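Local coordinates for cysteine desulfurase (Thermococcus onnurineus, PDB 5B89), which probably catalyses, with pyridoxal 5'-phosphate as cofactor, the transfer of sulfur from L-cysteine to a sulfur carrier, leaving L-alanine, at residues 109-114 / 141-146; 128-133 / 179-184; 161-166 / 194-199. One frame throughout, in Å; residues are numbered along the deposited sequence.

All three contacts belong to the class-V aminotransferase fold and gather round its seven-stranded mixed sheet. Contact 2 lies between neighbouring parallel strands 126-129 and 177-181. Contacts 1 and 3 lie on opposite faces: A179 CB turns to W141 and helices 106-117 and 139-148, whereas the V180 side chain turns to L196 and helices 165-172 and 193-203. Beyond the strand ends, loop meets loop where Y132 CZ touches G161 CA (3.3 Å). The centre of contact 2 lies about 14 Å from that of contact 1 and about 10 Å from that of contact 3. Along the chain contact 2 interleaves with both others, while contact 1 closes before contact 3 opens. The strand ends carry the cofactor pocket.

Contact 1 of 3, residues 109-114 / 141-146; sequences SLNLVA and WQRLAT
A114 and V113 meet the indole of W141 where two helices lie side by side on one face of the seven-stranded sheet of the class-V aminotransferase fold. The evidence for near-parallel packing is an angle of 18° between the axes of the two short segments, which approach to 10.4 Å.

Apolar contacts carry most of the interface. A chi1 of -52° sets W141 CG anti to the carbonyl carbon, and the six-membered ring bridges the spacing to helix 106-117. Its CZ3 touches A114 CB at 3.7 Å, while V113 CG1 comes to CH2 at the ring edge, close to the ring plane, at 3.8 Å. L144 adds a looser apolar contact, CD2 standing 4.4 Å from A114 CB. On the sheet side the indole rests on L177 and A179, and NE1 is hydrogen-bonded to D137 OD1. An alanine here would probably open a gap beside A114 CB and V113 CG1 and leave D137 OD1 without its indole donor.

Polar groups meet at the side facing the second subunit. N111 ND2 is hydrogen-bonded to S107 O and to I262 O of the second subunit, and R143 NH1 to P260 O of that same subunit. The amide of N111 and the guanidinium of R143 are turned 76° against each other, with N111 OD1 3.2 Å from R143 NH2.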
ATOM      1  N   SER B 109      -4.612  -5.248  -6.257  1.00  9.44           N
ATOM      2  CA  SER B 109      -4.249  -6.428  -7.021  1.00 10.04           C
ATOM      3  C   SER B 109      -5.123  -6.670  -8.250  1.00 10.26           C
ATOM      4  O   SER B 109      -4.575  -6.886  -9.372  1.00 10.25           O
ATOM      5  CB  SER B 109      -4.372  -7.643  -6.145  1.00 11.04           C
ATOM      6  OG  SER B 109      -3.462  -7.619  -5.057  1.00 10.39           O
ATOM      7  N   LEU B 110      -6.439  -6.526  -8.117  1.00 10.76           N
ATOM      8  CA  LEU B 110      -7.319  -6.773  -9.277  1.00 11.14           C
ATOM      9  C   LEU B 110      -7.214  -5.682 -10.327  1.00 11.11           C
ATOM     10  O   LEU B 110      -7.185  -5.979 -11.511  1.00 11.82           O
ATOM     11  CB  LEU B 110      -8.782  -6.896  -8.813  1.00 10.97           C
ATOM     12  CG  LEU B 110      -9.062  -8.122  -7.945  1.00 12.33           C
ATOM     13  CD1 LEU B 110     -10.415  -8.031  -7.241  1.00 12.79           C
ATOM     14  CD2 LEU B 110      -8.960  -9.460  -8.689  1.00 14.46           C
ATOM     15  N   ASN B 111      -7.033  -4.453  -9.900  1.00 11.28           N
ATOM     16  CA  ASN B 111      -6.783  -3.359 -10.860  1.00 11.20           C
ATOM     17  C   ASN B 111      -5.484  -3.640 -11.601  1.00 12.78           C
ATOM     18  O   ASN B 111      -5.402  -3.390 -12.796  1.00 13.00           O
ATOM     19  CB  ASN B 111      -6.671  -2.006 -10.167  1.00 12.40           C
ATOM     20  CG  ASN B 111      -8.032  -1.357  -9.988  1.00 15.61           C
ATOM     21  OD1 ASN B 111      -8.501  -0.549 -10.825  1.00 14.43           O
ATOM     22  ND2 ASN B 111      -8.699  -1.652  -8.872  1.00 13.84           N
ATOM     23  N   LEU B 112      -4.428  -4.103 -10.903  1.00 11.46           N
ATOM     24  CA  LEU B 112      -3.150  -4.414 -11.579  1.00 11.90           C
ATOM     25  C   LEU B 112      -3.331  -5.490 -12.616  1.00 12.00           C
ATOM     26  O   LEU B 112      -2.664  -5.417 -13.671  1.00 12.55           O
ATOM     27  CB  LEU B 112      -2.064  -4.783 -10.579  1.00 12.18           C
ATOM     28  CG  LEU B 112      -1.627  -3.678  -9.633  1.00 14.36           C
ATOM     29  CD1 LEU B 112      -0.592  -4.325  -8.717  1.00 15.41           C
ATOM     30  CD2 LEU B 112      -1.123  -2.466 -10.371  1.00 16.80           C
ATOM     31  N   VAL B 113      -4.143  -6.478 -12.355  1.00 10.26           N
ATOM     32  CA  VAL B 113      -4.400  -7.510 -13.370  1.00 11.58           C
ATOM     33  C   VAL B 113      -4.990  -6.872 -14.610  1.00 12.61           C
ATOM     34  O   VAL B 113      -4.497  -7.186 -15.735  1.00 12.99           O
ATOM     35  CB  VAL B 113      -5.272  -8.669 -12.856  1.00 11.69           C
ATOM     36  CG1 VAL B 113      -5.604  -9.723 -13.959  1.00 12.50           C
ATOM     37  CG2 VAL B 113      -4.657  -9.341 -11.654  1.00 11.92           C
ATOM     38  N   ALA B 114      -6.036  -6.098 -14.430  1.00 11.65           N
ATOM     39  CA  ALA B 114      -6.713  -5.510 -15.610  1.00 13.12           C
ATOM     40  C   ALA B 114      -5.719  -4.559 -16.306  1.00 14.99           C
ATOM     41  O   ALA B 114      -5.672  -4.591 -17.618  1.00 16.72           O
ATOM     42  CB  ALA B 114      -7.959  -4.743 -15.173  1.00 13.88           C
ATOM     43  N   TRP B 141     -13.040  -4.424 -14.847  1.00 15.18           N
ATOM     44  CA  TRP B 141     -13.417  -5.149 -16.040  1.00 14.84           C
ATOM     45  C   TRP B 141     -14.379  -4.302 -16.855  1.00 18.14           C
ATOM     46  O   TRP B 141     -14.317  -4.327 -18.126  1.00 16.88           O
ATOM     47  CB  TRP B 141     -14.010  -6.489 -15.697  1.00 14.36           C
ATOM     48  CG  TRP B 141     -13.127  -7.302 -14.748  1.00 17.41           C
ATOM     49  CD1 TRP B 141     -13.516  -7.688 -13.520  1.00 19.18           C
ATOM     50  CD2 TRP B 141     -11.814  -7.685 -14.944  1.00 18.09           C
ATOM     51  NE1 TRP B 141     -12.490  -8.336 -12.915  1.00 20.94           N
ATOM     52  CE2 TRP B 141     -11.413  -8.293 -13.738  1.00 18.35           C
ATOM     53  CE3 TRP B 141     -10.880  -7.508 -15.969  1.00 20.72           C
ATOM     54  CZ2 TRP B 141     -10.108  -8.813 -13.563  1.00 20.05           C
ATOM     55  CZ3 TRP B 141      -9.570  -8.036 -15.775  1.00 24.37           C
ATOM     56  CH2 TRP B 141      -9.254  -8.685 -14.600  1.00 20.42           C
ATOM     57  N   GLN B 142     -15.265  -3.577 -16.184  1.00 15.84           N
ATOM     58  CA  GLN B 142     -16.165  -2.616 -16.883  1.00 17.03           C
ATOM     59  C   GLN B 142     -15.432  -1.572 -17.587  1.00 18.24           C
ATOM     60  O   GLN B 142     -15.793  -1.233 -18.755  1.00 18.69           O
ATOM     61  CB  GLN B 142     -17.142  -1.984 -15.887  1.00 18.35           C
ATOM     62  CG  GLN B 142     -18.199  -2.919 -15.395  1.00 17.53           C
ATOM     63  CD  GLN B 142     -19.056  -2.260 -14.321  1.00 20.91           C
ATOM     64  OE1 GLN B 142     -18.534  -1.461 -13.526  1.00 21.83           O
ATOM     65  NE2 GLN B 142     -20.289  -2.615 -14.244  1.00 24.03           N
ATOM     66  N   ARG B 143     -14.433  -0.953 -16.988  1.00 16.51           N
ATOM     67  CA  ARG B 143     -13.591   0.085 -17.587  1.00 17.68           C
ATOM     68  C   ARG B 143     -12.898  -0.486 -18.773  1.00 18.16           C
ATOM     69  O   ARG B 143     -12.901   0.145 -19.863  1.00 19.52           O
ATOM     70  CB  ARG B 143     -12.603   0.749 -16.569  1.00 20.54           C
ATOM     71  CG  ARG B 143     -11.707   1.810 -17.124  1.00 22.25           C
ATOM     72  CD  ARG B 143     -10.765   2.376 -15.995  1.00 20.50           C
ATOM     73  NE  ARG B 143      -9.937   1.359 -15.379  1.00 25.50           N
ATOM     74  CZ  ARG B 143      -9.152   1.538 -14.308  1.00 22.67           C
ATOM     75  NH1 ARG B 143      -9.109   2.739 -13.754  1.00 23.79           N
ATOM     76  NH2 ARG B 143      -8.421   0.474 -13.825  1.00 23.25           N
ATOM     77  N   LEU B 144     -12.281  -1.647 -18.647  1.00 18.93           N
ATOM     78  CA  LEU B 144     -11.468  -2.248 -19.755  1.00 19.47           C
ATOM     79  C   LEU B 144     -12.428  -2.508 -20.907  1.00 17.51           C
ATOM     80  O   LEU B 144     -12.142  -2.185 -22.107  1.00 20.44           O
ATOM     81  CB  LEU B 144     -10.761  -3.473 -19.237  1.00 22.98           C
ATOM     82  CG  LEU B 144      -9.697  -4.144 -20.073  1.00 27.81           C
ATOM     83  CD1 LEU B 144      -8.575  -3.136 -20.269  1.00 27.41           C
ATOM     84  CD2 LEU B 144      -9.189  -5.371 -19.322  1.00 31.48           C
ATOM     85  N   ALA B 145     -13.595  -3.073 -20.607  1.00 18.40           N
ATOM     86  CA  ALA B 145     -14.566  -3.443 -21.673  1.00 20.99           C
ATOM     87  C   ALA B 145     -15.082  -2.188 -22.394  1.00 23.77           C
ATOM     88  O   ALA B 145     -15.249  -2.227 -23.644  1.00 23.78           O
ATOM     89  CB  ALA B 145     -15.746  -4.248 -21.114  1.00 20.99           C
ATOM     90  N   THR B 146     -15.307  -1.108 -21.675  1.00 21.84           N
ATOM     91  CA  THR B 146     -15.793   0.163 -22.256  1.00 23.29           C
ATOM     92  C   THR B 146     -14.675   0.729 -23.107  1.00 24.05           C
ATOM     93  O   THR B 146     -14.925   1.082 -24.249  1.00 25.74           O
ATOM     94  CB  THR B 146     -16.146   1.192 -21.174  1.00 23.93           C
ATOM     95  OG1 THR B 146     -17.252   0.669 -20.504  1.00 24.81           O
ATOM     96  CG2 THR B 146     -16.506   2.512 -21.741  1.00 26.30           C
TER

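Contact 2 of 3, residues 128-133 / 179-184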
ATOM      1  N   VAL B 128     -15.794 -12.796 -18.822  1.00 15.08           N
ATOM      2  CA  VAL B 128     -16.931 -13.383 -18.083  1.00 14.87           C
ATOM      3  C   VAL B 128     -16.667 -13.194 -16.576  1.00 16.87           C
ATOM      4  O   VAL B 128     -15.587 -13.502 -16.142  1.00 17.63           O
ATOM      5  CB  VAL B 128     -17.131 -14.805 -18.413  1.00 16.20           C
ATOM      6  CG1 VAL B 128     -18.217 -15.501 -17.592  1.00 18.62           C
ATOM      7  CG2 VAL B 128     -17.408 -14.955 -19.928  1.00 18.38           C
ATOM      8  N   THR B 129     -17.721 -12.802 -15.854  1.00 16.44           N
ATOM      9  CA  THR B 129     -17.647 -12.764 -14.402  1.00 16.77           C
ATOM     10  C   THR B 129     -18.986 -13.192 -13.846  1.00 18.79           C
ATOM     11  O   THR B 129     -19.828 -13.644 -14.554  1.00 16.54           O
ATOM     12  CB  THR B 129     -17.172 -11.395 -13.980  1.00 19.50           C
ATOM     13  OG1 THR B 129     -16.957 -11.390 -12.569  1.00 19.84           O
ATOM     14  CG2 THR B 129     -18.242 -10.365 -14.189  1.00 20.72           C
ATOM     15  N   THR B 130     -19.158 -13.075 -12.533  1.00 20.49           N
ATOM     16  CA  THR B 130     -20.438 -13.386 -11.849  1.00 18.91           C
ATOM     17  C   THR B 130     -21.242 -12.106 -11.704  1.00 19.38           C
ATOM     18  O   THR B 130     -20.707 -11.034 -11.655  1.00 20.68           O
ATOM     19  CB  THR B 130     -20.264 -14.097 -10.487  1.00 21.17           C
ATOM     20  OG1 THR B 130     -20.041 -13.112  -9.456  1.00 18.58           O
ATOM     21  CG2 THR B 130     -19.224 -15.082 -10.456  1.00 19.77           C
ATOM     22  N   PRO B 131     -22.515 -12.242 -11.392  1.00 18.08           N
ATOM     23  CA  PRO B 131     -23.298 -11.062 -11.127  1.00 20.99           C
ATOM     24  C   PRO B 131     -23.236 -10.668  -9.691  1.00 20.15           C
ATOM     25  O   PRO B 131     -23.961  -9.800  -9.337  1.00 27.35           O
ATOM     26  CB  PRO B 131     -24.724 -11.501 -11.403  1.00 20.41           C
ATOM     27  CG  PRO B 131     -24.718 -12.947 -11.188  1.00 20.93           C
ATOM     28  CD  PRO B 131     -23.335 -13.447 -11.485  1.00 20.08           C
ATOM     29  N   TYR B 132     -22.409 -11.286  -8.890  1.00 17.17           N
ATOM     30  CA  TYR B 132     -22.387 -10.979  -7.483  1.00 17.15           C
ATOM     31  C   TYR B 132     -21.112 -10.344  -7.003  1.00 19.94           C
ATOM     32  O   TYR B 132     -20.870 -10.262  -5.823  1.00 19.64           O
ATOM     33  CB  TYR B 132     -22.597 -12.262  -6.677  1.00 16.49           C
ATOM     34  CG  TYR B 132     -23.640 -13.241  -7.163  1.00 16.85           C
ATOM     35  CD1 TYR B 132     -24.971 -13.015  -6.966  1.00 17.23           C
ATOM     36  CD2 TYR B 132     -23.282 -14.404  -7.715  1.00 18.50           C
ATOM     37  CE1 TYR B 132     -25.923 -13.921  -7.373  1.00 17.51           C
ATOM     38  CE2 TYR B 132     -24.213 -15.308  -8.120  1.00 19.56           C
ATOM     39  CZ  TYR B 132     -25.543 -15.050  -7.954  1.00 19.26           C
ATOM     40  OH  TYR B 132     -26.440 -15.956  -8.381  1.00 21.35           O
ATOM     41  N   GLU B 133     -20.307  -9.914  -7.943  1.00 19.91           N
ATOM     42  CA  GLU B 133     -19.040  -9.366  -7.595  1.00 17.35           C
ATOM     43  C   GLU B 133     -19.017  -8.083  -6.761  1.00 17.50           C
ATOM     44  O   GLU B 133     -19.815  -7.244  -6.941  1.00 18.14           O
ATOM     45  CB  GLU B 133     -18.241  -9.127  -8.870  1.00 18.87           C
ATOM     46  CG  GLU B 133     -17.969 -10.363  -9.721  1.00 19.69           C
ATOM     47  CD  GLU B 133     -17.149 -11.452  -9.019  1.00 22.71           C
ATOM     48  OE1 GLU B 133     -16.134 -11.108  -8.420  1.00 23.53           O
ATOM     49  OE2 GLU B 133     -17.547 -12.605  -9.079  1.00 21.17           O
ATOM     50  N   ALA B 179     -13.172 -13.841 -14.524  1.00 13.55           N
ATOM     51  CA  ALA B 179     -12.861 -13.345 -13.200  1.00 13.17           C
ATOM     52  C   ALA B 179     -13.989 -13.682 -12.251  1.00 12.87           C
ATOM     53  O   ALA B 179     -15.090 -13.315 -12.478  1.00 16.54           O
ATOM     54  CB  ALA B 179     -12.635 -11.856 -13.230  1.00 16.29           C
ATOM     55  N   VAL B 180     -13.676 -14.374 -11.175  1.00 12.53           N
ATOM     56  CA  VAL B 180     -14.716 -14.718 -10.213  1.00 13.43           C
ATOM     57  C   VAL B 180     -14.254 -14.590  -8.769  1.00 14.18           C
ATOM     58  O   VAL B 180     -13.117 -14.747  -8.444  1.00 13.45           O
ATOM     59  CB  VAL B 180     -15.251 -16.141 -10.407  1.00 14.36           C
ATOM     60  CG1 VAL B 180     -15.760 -16.338 -11.844  1.00 16.89           C
ATOM     61  CG2 VAL B 180     -14.183 -17.135 -10.082  1.00 17.05           C
ATOM     62  N   GLN B 181     -15.227 -14.340  -7.913  1.00 13.59           N
ATOM     63  CA  GLN B 181     -14.955 -14.281  -6.520  1.00 14.45           C
ATOM     64  C   GLN B 181     -15.065 -15.704  -5.996  1.00 13.69           C
ATOM     65  O   GLN B 181     -15.811 -16.450  -6.446  1.00 14.03           O
ATOM     66  CB  GLN B 181     -15.973 -13.395  -5.811  1.00 12.77           C
ATOM     67  CG  GLN B 181     -17.334 -13.995  -5.780  1.00 16.77           C
ATOM     68  CD  GLN B 181     -18.449 -13.048  -5.385  1.00 20.08           C
ATOM     69  OE1 GLN B 181     -18.248 -11.893  -5.121  1.00 18.41           O
ATOM     70  NE2 GLN B 181     -19.619 -13.581  -5.334  1.00 16.07           N
ATOM     71  N   HIS B 182     -14.252 -16.055  -5.037  1.00 11.20           N
ATOM     72  CA  HIS B 182     -14.361 -17.310  -4.381  1.00 12.33           C
ATOM     73  C   HIS B 182     -15.568 -17.360  -3.457  1.00 13.03           C
ATOM     74  O   HIS B 182     -16.347 -18.357  -3.421  1.00 13.70           O
ATOM     75  CB  HIS B 182     -13.062 -17.603  -3.634  1.00 13.68           C
ATOM     76  CG  HIS B 182     -12.866 -18.946  -3.145  1.00 12.88           C
ATOM     77  ND1 HIS B 182     -11.655 -19.354  -2.593  1.00 13.70           N
ATOM     78  CD2 HIS B 182     -13.681 -20.035  -3.055  1.00 13.36           C
ATOM     79  CE1 HIS B 182     -11.718 -20.610  -2.227  1.00 15.00           C
ATOM     80  NE2 HIS B 182     -12.939 -21.043  -2.497  1.00 15.64           N
ATOM     81  N   VAL B 183     -15.713 -16.347  -2.638  1.00 12.62           N
ATOM     82  CA  VAL B 183     -16.840 -16.135  -1.702  1.00 12.30           C
ATOM     83  C   VAL B 183     -17.367 -14.759  -1.853  1.00 12.86           C
ATOM     84  O   VAL B 183     -16.662 -13.796  -1.899  1.00 13.38           O
ATOM     85  CB  VAL B 183     -16.296 -16.301  -0.250  1.00 12.46           C
ATOM     86  CG1 VAL B 183     -17.404 -16.000   0.830  1.00 14.92           C
ATOM     87  CG2 VAL B 183     -15.727 -17.689  -0.027  1.00 14.27           C
ATOM     88  N   SER B 184     -18.718 -14.620  -1.893  1.00 13.61           N
ATOM     89  CA  SER B 184     -19.400 -13.382  -1.886  1.00 14.13           C
ATOM     90  C   SER B 184     -19.399 -12.686  -0.507  1.00 13.81           C
ATOM     91  O   SER B 184     -19.834 -13.326   0.433  1.00 16.06           O
ATOM     92  CB  SER B 184     -20.845 -13.599  -2.279  1.00 17.28           C
ATOM     93  OG  SER B 184     -21.577 -12.378  -2.092  1.00 17.85           O
TER
HETATM   94  O   HOH W   1     -20.698 -10.067  -3.147  1.00 20.92           O
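E133 reaches across to Q181 where two neighbouring parallel strands of the aminotransferase sheet end and their loops turn toward the cofactor; V183, in the second loop, touches pyridoxal phosphate. The strands are joined by a hydrogen bond from A179 N to V128 O (2.9 Å), and T129 OG1 extends the pairing by donating to A179 O at 2.7 Å.

E133 closes a type I turn, and its CB points away from 179-184. CG then passes beside T130 OG1, and a bend at the next torsion (chi2 -61°) swings CD back toward the backbone of Q181. E133 OE1 lies against Q181 CB at 3.5 Å and near the D137 carboxylate, which would probably raise the proton affinity of one of the two acids. OE2 is gripped twice: its syn lone pair accepts from Q181 N at 3.1 Å, and on the anti side, somewhat out of the carboxylate plane, T130 OG1 donates at 2.6 Å. That hydroxyl also accepts from Y132 N at 3.0 Å, an ST turn that helps hold it in place. S184 OG accepts from L187 N and donates to a water (2.7 Å), which gives a hydrogen bond to Y132 O at 2.7 Å.

Contact 3 of 3, residues 161-166 / 194-199; sequences GNLDLS and EELGKI
L163 and L165 meet L196, each crossing its side chain at about a right angle, and each uses a different methyl of it. L163 CD1 comes to L196 CD1 at 3.8 Å; L165 CD2 comes to L196 CD2 at the same 3.8 Å. The fork of L196 divides its two branches between two leucines spaced two residues apart. Its CG lies anti to the carbonyl carbon (chi1 -67°), and chi2 (166°) turns CD1 toward L163, leaving CD2 toward L165.

Around this centre the contact thins out. L165 CD1 lies against the aliphatic part of E195, at CG, 4.2 Å away, and I199 CD1 approaches L165 O at 4.5 Å. L165 opens helix 165-172, whose start is capped by D164: OD1 accepts from S166 N in a weak bond of 3.1 Å, bent to 126°, and also from D167 N. The interface joins the entry of this helix to helix 193-203, the two helices that precede and follow strand 177-181, and L196 continues it onto A168.

No hydrogen bond crosses between the two segments. The 183 Å² they bury rests on leucine branches and aliphatic carbons, so the fit depends on side-chain shape and not on directed polar bonds.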
ATOM      1  N   GLY B 161     -27.276 -16.835  -4.755  1.00 18.18           N
ATOM      2  CA  GLY B 161     -25.904 -16.795  -5.199  1.00 18.26           C
ATOM      3  C   GLY B 161     -25.420 -18.054  -5.904  1.00 17.19           C
ATOM      4  O   GLY B 161     -24.314 -18.108  -6.226  1.00 18.38           O
ATOM      5  N   ASN B 162     -26.264 -19.034  -6.126  1.00 16.83           N
ATOM      6  CA  ASN B 162     -25.823 -20.249  -6.764  1.00 19.09           C
ATOM      7  C   ASN B 162     -25.747 -20.055  -8.276  1.00 17.43           C
ATOM      8  O   ASN B 162     -26.696 -19.763  -8.899  1.00 18.64           O
ATOM      9  CB  ASN B 162     -26.743 -21.424  -6.486  1.00 17.83           C
ATOM     10  CG  ASN B 162     -27.081 -21.614  -5.030  1.00 19.84           C
ATOM     11  OD1 ASN B 162     -28.224 -21.490  -4.638  1.00 23.26           O
ATOM     12  ND2 ASN B 162     -26.148 -21.990  -4.283  1.00 16.75           N
ATOM     13  N   LEU B 163     -24.562 -20.229  -8.810  1.00 16.77           N
ATOM     14  CA  LEU B 163     -24.362 -20.091 -10.204  1.00 17.02           C
ATOM     15  C   LEU B 163     -24.883 -21.308 -10.974  1.00 15.92           C
ATOM     16  O   LEU B 163     -24.828 -22.388 -10.536  1.00 19.88           O
ATOM     17  CB  LEU B 163     -22.864 -19.963 -10.527  1.00 15.63           C
ATOM     18  CG  LEU B 163     -22.143 -18.731 -10.025  1.00 16.85           C
ATOM     19  CD1 LEU B 163     -20.629 -18.970 -10.082  1.00 16.50           C
ATOM     20  CD2 LEU B 163     -22.528 -17.478 -10.765  1.00 18.89           C
ATOM     21  N   ASP B 164     -25.341 -21.077 -12.190  1.00 18.27           N
ATOM     22  CA  ASP B 164     -25.776 -22.137 -13.099  1.00 19.31           C
ATOM     23  C   ASP B 164     -24.523 -22.574 -13.877  1.00 18.11           C
ATOM     24  O   ASP B 164     -24.094 -21.870 -14.729  1.00 17.60           O
ATOM     25  CB  ASP B 164     -26.784 -21.523 -14.052  1.00 20.55           C
ATOM     26  CG  ASP B 164     -27.298 -22.492 -15.128  1.00 22.77           C
ATOM     27  OD1 ASP B 164     -26.709 -23.519 -15.327  1.00 23.85           O
ATOM     28  OD2 ASP B 164     -28.296 -22.150 -15.743  1.00 26.75           O
ATOM     29  N   LEU B 165     -23.941 -23.705 -13.514  1.00 18.47           N
ATOM     30  CA  LEU B 165     -22.714 -24.154 -14.087  1.00 18.87           C
ATOM     31  C   LEU B 165     -22.817 -24.533 -15.556  1.00 22.21           C
ATOM     32  O   LEU B 165     -21.868 -24.508 -16.241  1.00 20.86           O
ATOM     33  CB  LEU B 165     -22.094 -25.238 -13.251  1.00 20.14           C
ATOM     34  CG  LEU B 165     -21.563 -24.737 -11.902  1.00 24.28           C
ATOM     35  CD1 LEU B 165     -20.884 -25.869 -11.187  1.00 28.08           C
ATOM     36  CD2 LEU B 165     -20.636 -23.542 -11.982  1.00 25.93           C
ATOM     37  N   SER B 166     -24.016 -24.860 -15.992  1.00 22.21           N
ATOM     38  CA  SER B 166     -24.275 -25.145 -17.386  1.00 22.70           C
ATOM     39  C   SER B 166     -24.153 -23.847 -18.153  1.00 23.55           C
ATOM     40  O   SER B 166     -23.531 -23.814 -19.149  1.00 25.74           O
ATOM     41  CB  SER B 166     -25.654 -25.771 -17.558  1.00 25.41           C
ATOM     42  OG  SER B 166     -25.587 -27.070 -17.072  1.00 36.39           O
ATOM     43  N   GLU B 194     -13.171 -24.402  -8.191  1.00 13.97           N
ATOM     44  CA  GLU B 194     -12.372 -25.408  -8.830  1.00 15.10           C
ATOM     45  C   GLU B 194     -12.987 -25.803 -10.157  1.00 15.71           C
ATOM     46  O   GLU B 194     -12.318 -25.925 -11.118  1.00 15.36           O
ATOM     47  CB  GLU B 194     -12.211 -26.606  -7.927  1.00 18.07           C
ATOM     48  CG  GLU B 194     -11.519 -26.305  -6.619  1.00 23.60           C
ATOM     49  CD  GLU B 194     -11.578 -27.498  -5.713  1.00 34.25           C
ATOM     50  OE1 GLU B 194     -11.999 -27.328  -4.576  1.00 37.06           O
ATOM     51  OE2 GLU B 194     -11.263 -28.601  -6.197  1.00 44.00           O
ATOM     52  N   GLU B 195     -14.293 -25.951 -10.173  1.00 14.99           N
ATOM     53  CA  GLU B 195     -14.977 -26.318 -11.400  1.00 17.04           C
ATOM     54  C   GLU B 195     -14.955 -25.219 -12.433  1.00 15.93           C
ATOM     55  O   GLU B 195     -14.751 -25.493 -13.562  1.00 16.53           O
ATOM     56  CB  GLU B 195     -16.398 -26.753 -11.117  1.00 19.79           C
ATOM     57  CG  GLU B 195     -17.108 -27.329 -12.333  1.00 27.23           C
ATOM     58  CD  GLU B 195     -16.398 -28.546 -12.963  1.00 32.98           C
ATOM     59  OE1 GLU B 195     -15.823 -29.370 -12.267  1.00 38.20           O
ATOM     60  OE2 GLU B 195     -16.419 -28.628 -14.184  1.00 38.07           O
ATOM     61  N   LEU B 196     -15.152 -23.983 -12.004  1.00 13.70           N
ATOM     62  CA  LEU B 196     -15.097 -22.857 -12.908  1.00 12.93           C
ATOM     63  C   LEU B 196     -13.651 -22.781 -13.493  1.00 14.31           C
ATOM     64  O   LEU B 196     -13.492 -22.465 -14.694  1.00 13.73           O
ATOM     65  CB  LEU B 196     -15.453 -21.538 -12.167  1.00 14.31           C
ATOM     66  CG  LEU B 196     -16.929 -21.508 -11.715  1.00 13.86           C
ATOM     67  CD1 LEU B 196     -17.113 -20.378 -10.733  1.00 16.89           C
ATOM     68  CD2 LEU B 196     -17.773 -21.202 -12.914  1.00 16.97           C
ATOM     69  N   GLY B 197     -12.632 -22.983 -12.674  1.00 14.53           N
ATOM     70  CA  GLY B 197     -11.258 -22.959 -13.134  1.00 13.06           C
ATOM     71  C   GLY B 197     -10.972 -24.065 -14.119  1.00 13.89           C
ATOM     72  O   GLY B 197     -10.194 -23.856 -15.042  1.00 14.92           O
ATOM     73  N   LYS B 198     -11.493 -25.212 -13.863  1.00 12.26           N
ATOM     74  CA  LYS B 198     -11.381 -26.358 -14.823  1.00 14.57           C
ATOM     75  C   LYS B 198     -11.991 -25.967 -16.124  1.00 15.07           C
ATOM     76  O   LYS B 198     -11.359 -26.168 -17.206  1.00 15.74           O
ATOM     77  CB  LYS B 198     -11.961 -27.642 -14.289  1.00 15.52           C
ATOM     78  CG  LYS B 198     -11.995 -28.779 -15.324  1.00 20.50           C
ATOM     79  CD  LYS B 198     -12.712 -29.998 -14.766  1.00 24.51           C
ATOM     80  CE  LYS B 198     -13.211 -30.989 -15.913  1.00 25.40           C
ATOM     81  NZ  LYS B 198     -12.079 -31.336 -16.789  1.00 28.86           N
ATOM     82  N   ILE B 199     -13.168 -25.423 -16.176  1.00 13.39           N
ATOM     83  CA  ILE B 199     -13.772 -24.905 -17.354  1.00 14.04           C
ATOM     84  C   ILE B 199     -12.936 -23.901 -18.090  1.00 15.38           C
ATOM     85  O   ILE B 199     -12.700 -23.982 -19.316  1.00 16.45           O
ATOM     86  CB  ILE B 199     -15.208 -24.377 -17.146  1.00 16.93           C
ATOM     87  CG1 ILE B 199     -16.130 -25.480 -16.550  1.00 17.95           C
ATOM     88  CG2 ILE B 199     -15.763 -23.853 -18.420  1.00 19.47           C
ATOM     89  CD1 ILE B 199     -17.424 -24.970 -15.962  1.00 18.20           C
TER